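SusD homolog (Bacteroides thetaiotaomicron VPI-5482, PDB 3IHV) probably binds glycans at the cell surface as a SusD-family outer-membrane protein, helping to deliver them to a partner transporter. Local coordinates at residues K11-N16 against A20-L25; D34-Y39 against A82-G87; L202-A207 against Y397-L402; A326-Q329 against K334-L337. All coordinates share one frame; numbering follows the deposited sequence. Where two conformers were deposited one is given.

The four contacts follow one another along the chain, except that interaction 4 falls between the two segments of interaction 3. Interactions 1 and 2 both belong to the N-terminal part of the chain, with centres about 22 Å apart. Helix 17-29 of interaction 1 is followed directly by helix 34-38 of interaction 2. Interaction 3 pairs helix 195-210 with helix 397-412 and so joins distant parts of the sequence. The centres of interactions 2 and 3 are about 13 and 12 Å from that of the chain. Interactions 1 and 4 lie farther out, about 49 Å apart between centres. Helix packing lies toward the interior; a capped loop and a hairpin lie farther out.

Interaction 1 of 4, residues K11-N16 against A20-L25; sequences KNYMNN and AKDVLL
Tyr13 meets Val23 and Asp22 of helix 17-29 with its ring edge and hydroxyl. Its CG stands anti to the backbone N (chi1 -156°), which carries the ring from CB toward the helix. At the ring edge, CD2 lies 3.6 Å from Val23 CG2, close to the ring plane. CE2 lies between that methyl and Asp22 OD2, and CZ nears the same oxygen. In the conformer of Asp22 given here, Tyr13 OH makes a weak hydrogen bond to Asp22 OD2 at 2.8 Å. Asp22 has a second conformer, so this bond is doubtful. A phenylalanine here would probably lose the phenol's weak link to Asp22, leaving OD2 without that donor.

The next residue, the selenomethionine Met14, works on the buried side. Its CG meets Val23 CG2 at 3.6 Å, so this one methyl is shared by Tyr13 and Met14. The chain then bends at its last torsion (chi3 48°), and CE comes to 3.8 Å from Ala20 CB.

Asn16 is the N-cap residue of helix 17-29. Its OD1 caps Glu19 N, and its O accepts the first-turn bond from Ala20 N at 3.0 Å. The loop after helix 7-11 is therefore tied directly to the start of the next helix. Beyond the two segments, Tyr13 and Met14 pack on Arg97 of helix 75-101, and Asn16 touches Asp109 of helix 107-135.

Interaction 2 of 4, residues D34-Y39 against A82-G87; sequences DAMYGY and AALYTG. With EDO (1,2-ethanediol), chain K.
Met36, a selenomethionine, lays its side chain against Ala83 and Leu84. This is helix-to-helix packing in the largely helical SusD fold. The short, weakly bonded helix 34-38, with its wider pi-type turn, meets the long helix 75-101. The N-to-C directions of the two short segments are 73° apart, and their axes approach to 9.5 Å.

The tight part is apolar and buried. Met36 bends at chi2 and chi3 (-76° and -69°), which brings its selenium end round to the other helix. CG lies 3.8 Å from Ala83 CB. Farther along, SE lies 3.7 Å from Leu84 CD2, and CE reaches the same methyl. The small Ala83 lets the thicker chain come close. Phe127 of helix 107-135 also touches Met36, and Leu131 of that helix touches Leu84, so a third helix joins the packing.

The looser part is at Ala35. Its CB faces Ala83 CB at 4.2 Å, with little surface buried there. No hydrogen bond links the two segments. Ala35 O instead accepts one from Thr80 OG1, a turn earlier on helix 75-101.

Thr86 takes no part in the apolar packing. It lies on a partly exposed side of its helix, where an ethanediol, probably from the crystallisation liquor, has settled. Thr86 OG1 and O2 of this ethanediol are hydrogen-bonded at 3.1 Å.

Interaction 3 of 4, residues L202-A207 against Y397-L402; sequences LTKVYA and YADVLL
Asp399 OD2 takes a short salt bridge from Lys204 NZ, 2.7 Å long. The ammonium group comes in on the syn side of the carboxylate, 25° out of its plane. The other oxygen, Asp399 OD1, is held by Arg459 NH2 of helix 448-463 in a second salt bridge. Each carboxylate oxygen thus has its own cationic partner.

The lysine leaves helix 195-210 with CG anti to the backbone N (chi1 -179°). A bend at chi3 (-79°) then turns CE and NZ to the acid, and the two side chains cross at about a right angle. Lys204 CE passes 3.5 Å from Asp399 OD2. His468, in a loop, also touches the lysine, while Leu463 touches Asp399.

Beside the ion pair the packing is slight. Thr203 OG1 comes to 4.4 Å from Val400 CG1, and that hydroxyl is hydrogen-bonded to Leu199 O in its own helix.

The contact joins helix 195-210 to the start of helix 397-412, with helix 448-463 attached through the arginine. An asparagine in place of Asp399 would probably leave the buried Lys204, and Arg459 beside it, without the negative charge they share. One carboxylate serves two cations. The ion pairs probably offset part of the cost of burying Lys204 and Asp399, and the two positive charges are likely to favour the ionised acid.

Interaction 4 of 4, residues A326-Q329 against K334-L337; sequences ANYQ and KKSL
Two backbone hydrogen bonds join Gln329 and Ser336, one in each direction. Gln329 N gives to Ser336 O at 2.8 Å, and Ser336 N gives to Gln329 O at 2.8 Å. Their N-H...O angles are 158° and 169°. Weaker CA-H...O contacts run beside them. The shortest, 3.1 Å, is from Tyr328 CA to Ser336 O.

The pairing forms a beta hairpin of strands 325-330 and 335-337. Gln329 and Ser336 form an antiparallel hydrogen-bonded pair, and Tyr328 and Leu337 a non-hydrogen-bonded pair. On its other side, strand 325-330 pairs with strand 367-368, so it is the middle strand of three.

Aromatic contacts come next. Lys335 is extended along its whole length and lays CE over the centre of the Tyr328 ring, a CH-pi contact of 3.6 Å to the ring centroid. NZ follows as a cation-pi partner, 4.5 Å from the centroid and 11° off the ring normal. Ala326 CB lies over the opposite face, toward its rim. Tyr328 OH is hydrogen-bonded to Asp372 OD2.

Leu337 makes a van der Waals contact with a polar group. Its CD2 lies beside the Asn327 amide, 3.4 Å from Asn327 OD1, and the amide's ND2 gives a hydrogen bond to Asp353.

Water adds a bridge on the side of Gln329 and Ser336. One molecule accepts from Gln329 NE2, donates to Leu337 O at 2.8 Å and is also hydrogen-bonded to Ser336 OG.

Interaction 1 of 4, residues K11-N16 against A20-L25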
loop_
_atom_site.group_PDB
_atom_site.type_symbol
_atom_site.label_atom_id
_atom_site.label_comp_id
_atom_site.label_asym_id
_atom_site.label_seq_id
_atom_site.Cartn_x
_atom_site.Cartn_y
_atom_site.Cartn_z
ATOM N N LYS A 11 25.640 1.155 23.643
ATOM C CA LYS A 11 25.760 2.047 24.812
ATOM C C LYS A 11 26.698 3.243 24.540
ATOM O O LYS A 11 26.614 4.271 25.236
ATOM C CB LYS A 11 26.224 1.264 26.053
ATOM N N ASN A 12 27.576 3.104 23.536
ATOM C CA ASN A 12 28.518 4.152 23.131
ATOM C C ASN A 12 27.960 5.105 22.065
ATOM O O ASN A 12 28.701 5.942 21.572
ATOM C CB ASN A 12 29.819 3.527 22.577
ATOM C CG ASN A 12 30.587 2.700 23.611
ATOM O OD1 ASN A 12 31.583 2.049 23.271
ATOM N ND2 ASN A 12 30.139 2.716 24.866
ATOM N N TYR A 13 26.671 5.004 21.719
ATOM C CA TYR A 13 26.108 5.809 20.655
ATOM C C TYR A 13 24.845 6.528 21.187
ATOM O O TYR A 13 24.489 6.409 22.373
ATOM C CB TYR A 13 25.829 4.915 19.420
ATOM C CG TYR A 13 25.796 5.692 18.105
ATOM C CD1 TYR A 13 26.941 6.334 17.637
ATOM C CD2 TYR A 13 24.624 5.796 17.342
ATOM C CE1 TYR A 13 26.926 7.065 16.445
ATOM C CE2 TYR A 13 24.593 6.510 16.148
ATOM C CZ TYR A 13 25.753 7.147 15.704
ATOM O OH TYR A 13 25.763 7.877 14.530
HETATM N N MSE A 14 24.224 7.326 20.328
HETATM C CA MSE A 14 23.007 8.078 20.661
HETATM C C MSE A 14 23.232 9.067 21.803
HETATM O O MSE A 14 22.379 9.258 22.666
HETATM C CB MSE A 14 21.844 7.131 20.950
HETATM C CG MSE A 14 21.520 6.220 19.743
HETATM SE SE MSE A 14 19.930 5.121 19.938
HETATM C CE MSE A 14 18.890 6.650 20.550
ATOM N N ASN A 15 24.391 9.707 21.779
ATOM C CA ASN A 15 24.764 10.687 22.802
ATOM C C ASN A 15 24.166 12.072 22.590
ATOM O O ASN A 15 24.307 12.957 23.458
ATOM C CB ASN A 15 26.285 10.773 22.912
ATOM C CG ASN A 15 26.880 9.545 23.559
ATOM O OD1 ASN A 15 26.342 9.025 24.546
ATOM N ND2 ASN A 15 27.996 9.063 23.004
ATOM N N ASN A 16 23.546 12.274 21.432
ATOM C CA ASN A 16 22.853 13.511 21.126
ATOM C C ASN A 16 21.778 13.211 20.091
ATOM O O ASN A 16 21.666 12.081 19.626
ATOM C CB ASN A 16 23.829 14.591 20.674
ATOM C CG ASN A 16 24.695 14.143 19.513
ATOM O OD1 ASN A 16 24.223 13.516 18.590
ATOM N ND2 ASN A 16 25.978 14.463 19.577
ATOM N N ALA A 20 21.047 9.979 17.542
ATOM C CA ALA A 20 19.767 9.296 17.670
ATOM C C ALA A 20 19.076 9.231 16.312
ATOM O O ALA A 20 18.444 8.210 15.963
ATOM C CB ALA A 20 18.853 10.003 18.700
ATOM N N LYS A 21 19.181 10.330 15.557
ATOM C CA LYS A 21 18.552 10.432 14.265
ATOM C C LYS A 21 19.081 9.321 13.344
ATOM O O LYS A 21 18.323 8.694 12.624
ATOM C CB LYS A 21 18.822 11.802 13.634
ATOM C CG LYS A 21 18.058 11.968 12.338
ATOM C CD LYS A 21 18.302 13.244 11.570
ATOM C CE LYS A 21 19.563 13.207 10.771
ATOM N NZ LYS A 21 19.428 14.166 9.634
ATOM N N ASP A 22 20.386 9.119 13.358
ATOM C CA ASP A 22 21.030 8.087 12.531
ATOM C C ASP A 22 20.400 6.713 12.810
ATOM O O ASP A 22 20.090 5.950 11.874
ATOM C CB ASP A 22 22.554 8.109 12.806
ATOM C CG ASP A 22 23.351 7.111 11.952
ATOM O OD1 ASP A 22 23.045 6.931 10.759
ATOM O OD2 ASP A 22 24.333 6.538 12.491
ATOM N N VAL A 23 20.190 6.396 14.094
ATOM C CA VAL A 23 19.596 5.087 14.485
ATOM C C VAL A 23 18.131 5.031 14.057
ATOM O O VAL A 23 17.641 4.012 13.541
ATOM C CB VAL A 23 19.737 4.816 15.987
ATOM C CG1 VAL A 23 19.058 3.489 16.336
ATOM C CG2 VAL A 23 21.248 4.873 16.429
ATOM N N LEU A 24 17.419 6.150 14.201
ATOM C CA LEU A 24 16.020 6.224 13.747
ATOM C C LEU A 24 15.884 5.954 12.254
ATOM O O LEU A 24 14.996 5.249 11.813
ATOM C CB LEU A 24 15.417 7.609 14.040
ATOM C CG LEU A 24 14.029 7.873 13.485
ATOM C CD1 LEU A 24 12.999 7.007 14.159
ATOM C CD2 LEU A 24 13.693 9.375 13.643
ATOM N N LEU A 25 16.771 6.523 11.457
ATOM C CA LEU A 25 16.747 6.300 10.031
ATOM C C LEU A 25 16.943 4.815 9.691
ATOM O O LEU A 25 16.436 4.356 8.676
ATOM C CB LEU A 25 17.766 7.209 9.323
ATOM C CG LEU A 25 17.374 8.711 9.290
ATOM C CD1 LEU A 25 18.476 9.491 8.558
ATOM C CD2 LEU A 25 16.067 8.984 8.669
#

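Interaction 2 of 4, residues D34-Y39 against A82-G87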
loop_
_atom_site.group_PDB
_atom_site.type_symbol
_atom_site.label_atom_id
_atom_site.label_comp_id
_atom_site.label_asym_id
_atom_site.label_seq_id
_atom_site.Cartn_x
_atom_site.Cartn_y
_atom_site.Cartn_z
ATOM N N ASP A 34 13.064 -5.638 0.001
ATOM C CA ASP A 34 12.293 -6.324 -1.004
ATOM C C ASP A 34 11.079 -6.992 -0.337
ATOM O O ASP A 34 9.965 -6.935 -0.846
ATOM C CB ASP A 34 13.227 -7.343 -1.679
ATOM C CG ASP A 34 12.778 -7.767 -3.083
ATOM O OD1 ASP A 34 12.526 -6.902 -3.943
ATOM O OD2 ASP A 34 12.739 -8.989 -3.333
ATOM N N ALA A 35 11.292 -7.576 0.847
ATOM C CA ALA A 35 10.234 -8.238 1.595
ATOM C C ALA A 35 9.246 -7.294 2.273
ATOM O O ALA A 35 8.245 -7.726 2.850
ATOM C CB ALA A 35 10.865 -9.197 2.654
HETATM N N MSE A 36 9.558 -6.006 2.257
HETATM C CA MSE A 36 8.705 -4.931 2.740
HETATM C C MSE A 36 8.174 -4.193 1.492
HETATM O O MSE A 36 7.606 -4.849 0.616
HETATM C CB MSE A 36 9.485 -4.027 3.705
HETATM C CG MSE A 36 9.976 -4.752 4.932
HETATM SE SE MSE A 36 8.572 -5.102 6.228
HETATM C CE MSE A 36 8.217 -3.263 6.817
ATOM N N TYR A 37 8.384 -2.880 1.354
ATOM C CA TYR A 37 7.716 -2.150 0.263
ATOM C C TYR A 37 8.450 -2.156 -1.068
ATOM O O TYR A 37 7.935 -1.622 -2.047
ATOM C CB TYR A 37 7.307 -0.732 0.748
ATOM C CG TYR A 37 6.390 -0.832 1.949
ATOM C CD1 TYR A 37 5.061 -1.106 1.775
ATOM C CD2 TYR A 37 6.884 -0.737 3.253
ATOM C CE1 TYR A 37 4.212 -1.280 2.866
ATOM C CE2 TYR A 37 6.036 -0.889 4.351
ATOM C CZ TYR A 37 4.727 -1.175 4.153
ATOM O OH TYR A 37 3.909 -1.358 5.248
ATOM N N GLY A 38 9.656 -2.733 -1.126
ATOM C CA GLY A 38 10.336 -2.824 -2.397
ATOM C C GLY A 38 9.590 -3.748 -3.365
ATOM O O GLY A 38 9.684 -3.563 -4.588
ATOM N N TYR A 39 8.820 -4.705 -2.819
ATOM C CA TYR A 39 8.134 -5.717 -3.640
ATOM C C TYR A 39 7.006 -6.455 -2.962
ATOM O O TYR A 39 5.872 -6.420 -3.444
ATOM C CB TYR A 39 9.200 -6.687 -4.179
ATOM C CG TYR A 39 8.737 -7.838 -5.037
ATOM C CD1 TYR A 39 7.681 -7.709 -5.917
ATOM C CD2 TYR A 39 9.482 -8.995 -5.085
ATOM C CE1 TYR A 39 7.289 -8.780 -6.737
ATOM C CE2 TYR A 39 9.101 -10.069 -5.907
ATOM C CZ TYR A 39 7.986 -9.950 -6.696
ATOM O OH TYR A 39 7.636 -10.996 -7.497
ATOM N N ALA A 82 9.526 -12.142 8.996
ATOM C CA ALA A 82 10.825 -11.830 9.589
ATOM C C ALA A 82 11.177 -10.352 9.452
ATOM O O ALA A 82 11.688 -9.755 10.383
ATOM C CB ALA A 82 11.939 -12.725 8.973
ATOM N N ALA A 83 10.912 -9.754 8.308
ATOM C CA ALA A 83 11.252 -8.347 8.102
ATOM C C ALA A 83 10.436 -7.427 9.007
ATOM O O ALA A 83 10.958 -6.449 9.580
ATOM C CB ALA A 83 11.079 -7.939 6.604
ATOM N N LEU A 84 9.145 -7.718 9.172
ATOM C CA LEU A 84 8.307 -6.909 10.065
ATOM C C LEU A 84 8.849 -6.985 11.466
ATOM O O LEU A 84 8.972 -5.963 12.164
ATOM C CB LEU A 84 6.833 -7.377 9.994
ATOM C CG LEU A 84 6.134 -6.963 8.679
ATOM C CD1 LEU A 84 4.819 -7.789 8.342
ATOM C CD2 LEU A 84 5.823 -5.409 8.703
ATOM N N TYR A 85 9.154 -8.200 11.923
ATOM C CA TYR A 85 9.710 -8.357 13.276
ATOM C C TYR A 85 11.077 -7.695 13.435
ATOM O O TYR A 85 11.426 -7.223 14.512
ATOM C CB TYR A 85 9.673 -9.830 13.733
ATOM C CG TYR A 85 8.286 -10.193 14.262
ATOM C CD1 TYR A 85 7.837 -9.667 15.480
ATOM C CD2 TYR A 85 7.415 -10.994 13.548
ATOM C CE1 TYR A 85 6.566 -9.921 15.962
ATOM C CE2 TYR A 85 6.130 -11.266 14.027
ATOM C CZ TYR A 85 5.726 -10.749 15.236
ATOM O OH TYR A 85 4.475 -11.015 15.739
ATOM N N THR A 86 11.848 -7.617 12.352
ATOM C CA THR A 86 13.119 -6.899 12.389
ATOM C C THR A 86 12.841 -5.400 12.575
ATOM O O THR A 86 13.514 -4.719 13.352
ATOM C CB THR A 86 13.929 -7.169 11.114
ATOM O OG1 THR A 86 14.380 -8.539 11.114
ATOM C CG2 THR A 86 15.141 -6.262 11.021
ATOM N N GLY A 87 11.875 -4.886 11.821
ATOM C CA GLY A 87 11.466 -3.493 11.960
ATOM C C GLY A 87 11.084 -3.198 13.389
ATOM O O GLY A 87 11.513 -2.186 13.961
HETATM C C1 EDO K . 14.984 -10.288 15.467
HETATM O O1 EDO K . 13.739 -10.013 14.827
HETATM C C2 EDO K . 15.993 -9.229 15.073
HETATM O O2 EDO K . 16.066 -9.101 13.648
#

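Interaction 3 of 4, residues L202-A207 against Y397-L402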
loop_
_atom_site.group_PDB
_atom_site.type_symbol
_atom_site.label_atom_id
_atom_site.label_comp_id
_atom_site.label_asym_id
_atom_site.label_seq_id
_atom_site.Cartn_x
_atom_site.Cartn_y
_atom_site.Cartn_z
ATOM N N LEU A 202 -3.867 6.068 11.696
ATOM C CA LEU A 202 -4.742 5.674 12.808
ATOM C C LEU A 202 -6.194 5.538 12.324
ATOM O O LEU A 202 -6.905 4.640 12.755
ATOM C CB LEU A 202 -4.615 6.638 13.977
ATOM C CG LEU A 202 -5.423 6.265 15.211
ATOM C CD1 LEU A 202 -5.130 4.819 15.653
ATOM C CD2 LEU A 202 -5.211 7.286 16.361
ATOM N N THR A 203 -6.615 6.407 11.416
ATOM C CA THR A 203 -7.950 6.299 10.815
ATOM C C THR A 203 -8.096 4.941 10.129
ATOM O O THR A 203 -9.098 4.254 10.308
ATOM C CB THR A 203 -8.168 7.429 9.773
ATOM O OG1 THR A 203 -8.025 8.693 10.404
ATOM C CG2 THR A 203 -9.525 7.334 9.057
ATOM N N LYS A 204 -7.103 4.567 9.327
ATOM C CA LYS A 204 -7.155 3.277 8.609
ATOM C C LYS A 204 -7.134 2.075 9.563
ATOM O O LYS A 204 -7.797 1.089 9.339
ATOM C CB LYS A 204 -6.090 3.169 7.536
ATOM C CG LYS A 204 -6.108 1.847 6.734
ATOM C CD LYS A 204 -5.139 1.859 5.567
ATOM C CE LYS A 204 -5.718 2.625 4.398
ATOM N NZ LYS A 204 -4.931 2.465 3.160
ATOM N N VAL A 205 -6.344 2.185 10.617
ATOM C CA VAL A 205 -6.294 1.152 11.668
ATOM C C VAL A 205 -7.628 0.993 12.314
ATOM O O VAL A 205 -8.125 -0.123 12.441
ATOM C CB VAL A 205 -5.197 1.529 12.709
ATOM C CG1 VAL A 205 -5.330 0.717 14.034
ATOM C CG2 VAL A 205 -3.799 1.434 12.071
ATOM N N TYR A 206 -8.257 2.101 12.724
ATOM C CA TYR A 206 -9.575 1.989 13.315
ATOM C C TYR A 206 -10.610 1.426 12.357
ATOM O O TYR A 206 -11.441 0.609 12.770
ATOM C CB TYR A 206 -10.096 3.332 13.824
ATOM C CG TYR A 206 -9.442 3.873 15.090
ATOM C CD1 TYR A 206 -9.334 3.080 16.235
ATOM C CD2 TYR A 206 -9.139 5.205 15.204
ATOM C CE1 TYR A 206 -8.759 3.588 17.417
ATOM C CE2 TYR A 206 -8.621 5.741 16.382
ATOM C CZ TYR A 206 -8.467 4.937 17.497
ATOM O OH TYR A 206 -7.937 5.456 18.662
ATOM N N ALA A 207 -10.588 1.870 11.101
ATOM C CA ALA A 207 -11.557 1.350 10.114
ATOM C C ALA A 207 -11.405 -0.178 9.947
ATOM O O ALA A 207 -12.396 -0.897 9.845
ATOM C CB ALA A 207 -11.367 2.067 8.745
ATOM N N TYR A 397 -3.630 11.439 1.281
ATOM C CA TYR A 397 -4.803 12.074 1.886
ATOM C C TYR A 397 -6.114 11.683 1.224
ATOM O O TYR A 397 -7.144 11.636 1.904
ATOM C CB TYR A 397 -4.605 13.570 1.822
ATOM C CG TYR A 397 -5.595 14.445 2.517
ATOM C CD1 TYR A 397 -5.617 14.547 3.895
ATOM C CD2 TYR A 397 -6.454 15.252 1.795
ATOM C CE1 TYR A 397 -6.487 15.398 4.538
ATOM C CE2 TYR A 397 -7.321 16.108 2.427
ATOM C CZ TYR A 397 -7.324 16.185 3.815
ATOM O OH TYR A 397 -8.171 17.056 4.433
ATOM N N ALA A 398 -6.121 11.391 -0.088
ATOM C CA ALA A 398 -7.386 10.981 -0.722
ATOM C C ALA A 398 -7.973 9.711 -0.066
ATOM O O ALA A 398 -9.169 9.559 0.052
ATOM C CB ALA A 398 -7.202 10.749 -2.238
ATOM N N ASP A 399 -7.096 8.790 0.293
ATOM C CA ASP A 399 -7.468 7.521 0.971
ATOM C C ASP A 399 -8.138 7.888 2.288
ATOM O O ASP A 399 -9.240 7.386 2.640
ATOM C CB ASP A 399 -6.171 6.721 1.160
ATOM C CG ASP A 399 -6.373 5.272 1.609
ATOM O OD1 ASP A 399 -7.452 4.901 2.102
ATOM O OD2 ASP A 399 -5.385 4.502 1.484
ATOM N N VAL A 400 -7.535 8.836 3.013
ATOM C CA VAL A 400 -8.100 9.258 4.278
ATOM C C VAL A 400 -9.460 9.946 4.086
ATOM O O VAL A 400 -10.385 9.667 4.846
ATOM C CB VAL A 400 -7.156 10.157 5.102
ATOM C CG1 VAL A 400 -7.825 10.529 6.445
ATOM C CG2 VAL A 400 -5.776 9.457 5.344
ATOM N N LEU A 401 -9.606 10.784 3.057
ATOM C CA LEU A 401 -10.925 11.392 2.807
ATOM C C LEU A 401 -11.960 10.287 2.568
ATOM O O LEU A 401 -13.066 10.336 3.089
ATOM C CB LEU A 401 -10.924 12.348 1.618
ATOM C CG LEU A 401 -10.191 13.673 1.844
ATOM C CD1 LEU A 401 -10.058 14.506 0.540
ATOM C CD2 LEU A 401 -10.847 14.502 2.948
ATOM N N LEU A 402 -11.578 9.289 1.778
ATOM C CA LEU A 402 -12.540 8.211 1.486
ATOM C C LEU A 402 -12.849 7.398 2.762
ATOM O O LEU A 402 -14.006 7.001 2.995
ATOM C CB LEU A 402 -12.030 7.324 0.366
ATOM C CG LEU A 402 -11.942 7.996 -1.008
ATOM C CD1 LEU A 402 -11.450 7.047 -2.098
ATOM C CD2 LEU A 402 -13.297 8.569 -1.413
#

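Interaction 4 of 4, residues A326-Q329 against K334-L337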
loop_
_atom_site.group_PDB
_atom_site.type_symbol
_atom_site.label_atom_id
_atom_site.label_comp_id
_atom_site.label_asym_id
_atom_site.label_seq_id
_atom_site.Cartn_x
_atom_site.Cartn_y
_atom_site.Cartn_z
ATOM N N ALA A 326 -2.782 1.364 -18.278
ATOM C CA ALA A 326 -2.061 1.433 -19.524
ATOM C C ALA A 326 -2.561 0.367 -20.480
ATOM O O ALA A 326 -2.441 -0.817 -20.203
ATOM C CB ALA A 326 -0.543 1.227 -19.320
ATOM N N ASN A 327 -3.102 0.796 -21.605
ATOM C CA ASN A 327 -3.530 -0.127 -22.658
ATOM C C ASN A 327 -2.432 -0.260 -23.707
ATOM O O ASN A 327 -2.684 -0.744 -24.818
ATOM C CB ASN A 327 -4.838 0.361 -23.294
ATOM C CG ASN A 327 -4.686 1.670 -24.063
ATOM O OD1 ASN A 327 -3.643 2.341 -24.019
ATOM N ND2 ASN A 327 -5.732 2.034 -24.809
ATOM N N TYR A 328 -1.206 0.081 -23.310
ATOM C CA TYR A 328 -0.075 0.175 -24.223
ATOM C C TYR A 328 1.155 -0.370 -23.564
ATOM O O TYR A 328 1.185 -0.535 -22.354
ATOM C CB TYR A 328 0.191 1.666 -24.533
ATOM C CG TYR A 328 0.463 2.521 -23.305
ATOM C CD1 TYR A 328 1.753 2.628 -22.769
ATOM C CD2 TYR A 328 -0.567 3.195 -22.651
ATOM C CE1 TYR A 328 2.018 3.396 -21.653
ATOM C CE2 TYR A 328 -0.319 3.956 -21.514
ATOM C CZ TYR A 328 0.989 4.071 -21.027
ATOM O OH TYR A 328 1.256 4.811 -19.885
ATOM N N GLN A 329 2.187 -0.578 -24.374
ATOM C CA GLN A 329 3.499 -0.997 -23.905
ATOM C C GLN A 329 4.508 -0.214 -24.755
ATOM O O GLN A 329 4.154 0.405 -25.747
ATOM C CB GLN A 329 3.707 -2.503 -24.162
ATOM C CG GLN A 329 3.632 -2.958 -25.620
ATOM C CD GLN A 329 3.979 -4.440 -25.716
ATOM O OE1 GLN A 329 4.863 -4.908 -24.987
ATOM N NE2 GLN A 329 3.252 -5.186 -26.536
ATOM N N LYS A 334 8.573 2.315 -30.254
ATOM C CA LYS A 334 7.350 3.098 -30.032
ATOM C C LYS A 334 6.453 2.618 -28.899
ATOM O O LYS A 334 6.615 1.514 -28.376
ATOM C CB LYS A 334 6.522 3.049 -31.324
ATOM C CG LYS A 334 6.027 1.642 -31.684
ATOM C CD LYS A 334 5.592 1.486 -33.152
ATOM C CE LYS A 334 4.327 2.262 -33.532
ATOM N NZ LYS A 334 3.054 1.674 -32.981
ATOM N N LYS A 335 5.517 3.505 -28.535
ATOM C CA LYS A 335 4.418 3.218 -27.628
ATOM C C LYS A 335 3.411 2.563 -28.531
ATOM O O LYS A 335 3.043 3.112 -29.581
ATOM C CB LYS A 335 3.837 4.508 -27.050
ATOM C CG LYS A 335 2.648 4.369 -26.115
ATOM C CD LYS A 335 2.408 5.752 -25.521
ATOM C CE LYS A 335 1.158 5.870 -24.694
ATOM N NZ LYS A 335 0.971 7.254 -24.173
ATOM N N SER A 336 2.987 1.375 -28.154
ATOM C CA SER A 336 2.102 0.587 -28.979
ATOM C C SER A 336 0.962 0.019 -28.165
ATOM O O SER A 336 1.155 -0.376 -27.018
ATOM C CB SER A 336 2.929 -0.552 -29.577
ATOM O OG SER A 336 2.110 -1.459 -30.249
ATOM N N LEU A 337 -0.234 -0.038 -28.737
ATOM C CA LEU A 337 -1.371 -0.597 -27.987
ATOM C C LEU A 337 -1.206 -2.103 -27.840
ATOM O O LEU A 337 -0.780 -2.770 -28.768
ATOM C CB LEU A 337 -2.686 -0.341 -28.702
ATOM C CG LEU A 337 -3.100 1.109 -28.766
ATOM C CD1 LEU A 337 -4.259 1.233 -29.771
ATOM C CD2 LEU A 337 -3.437 1.668 -27.340
HETATM O O HOH W 1 1.693 -4.059 -28.761
#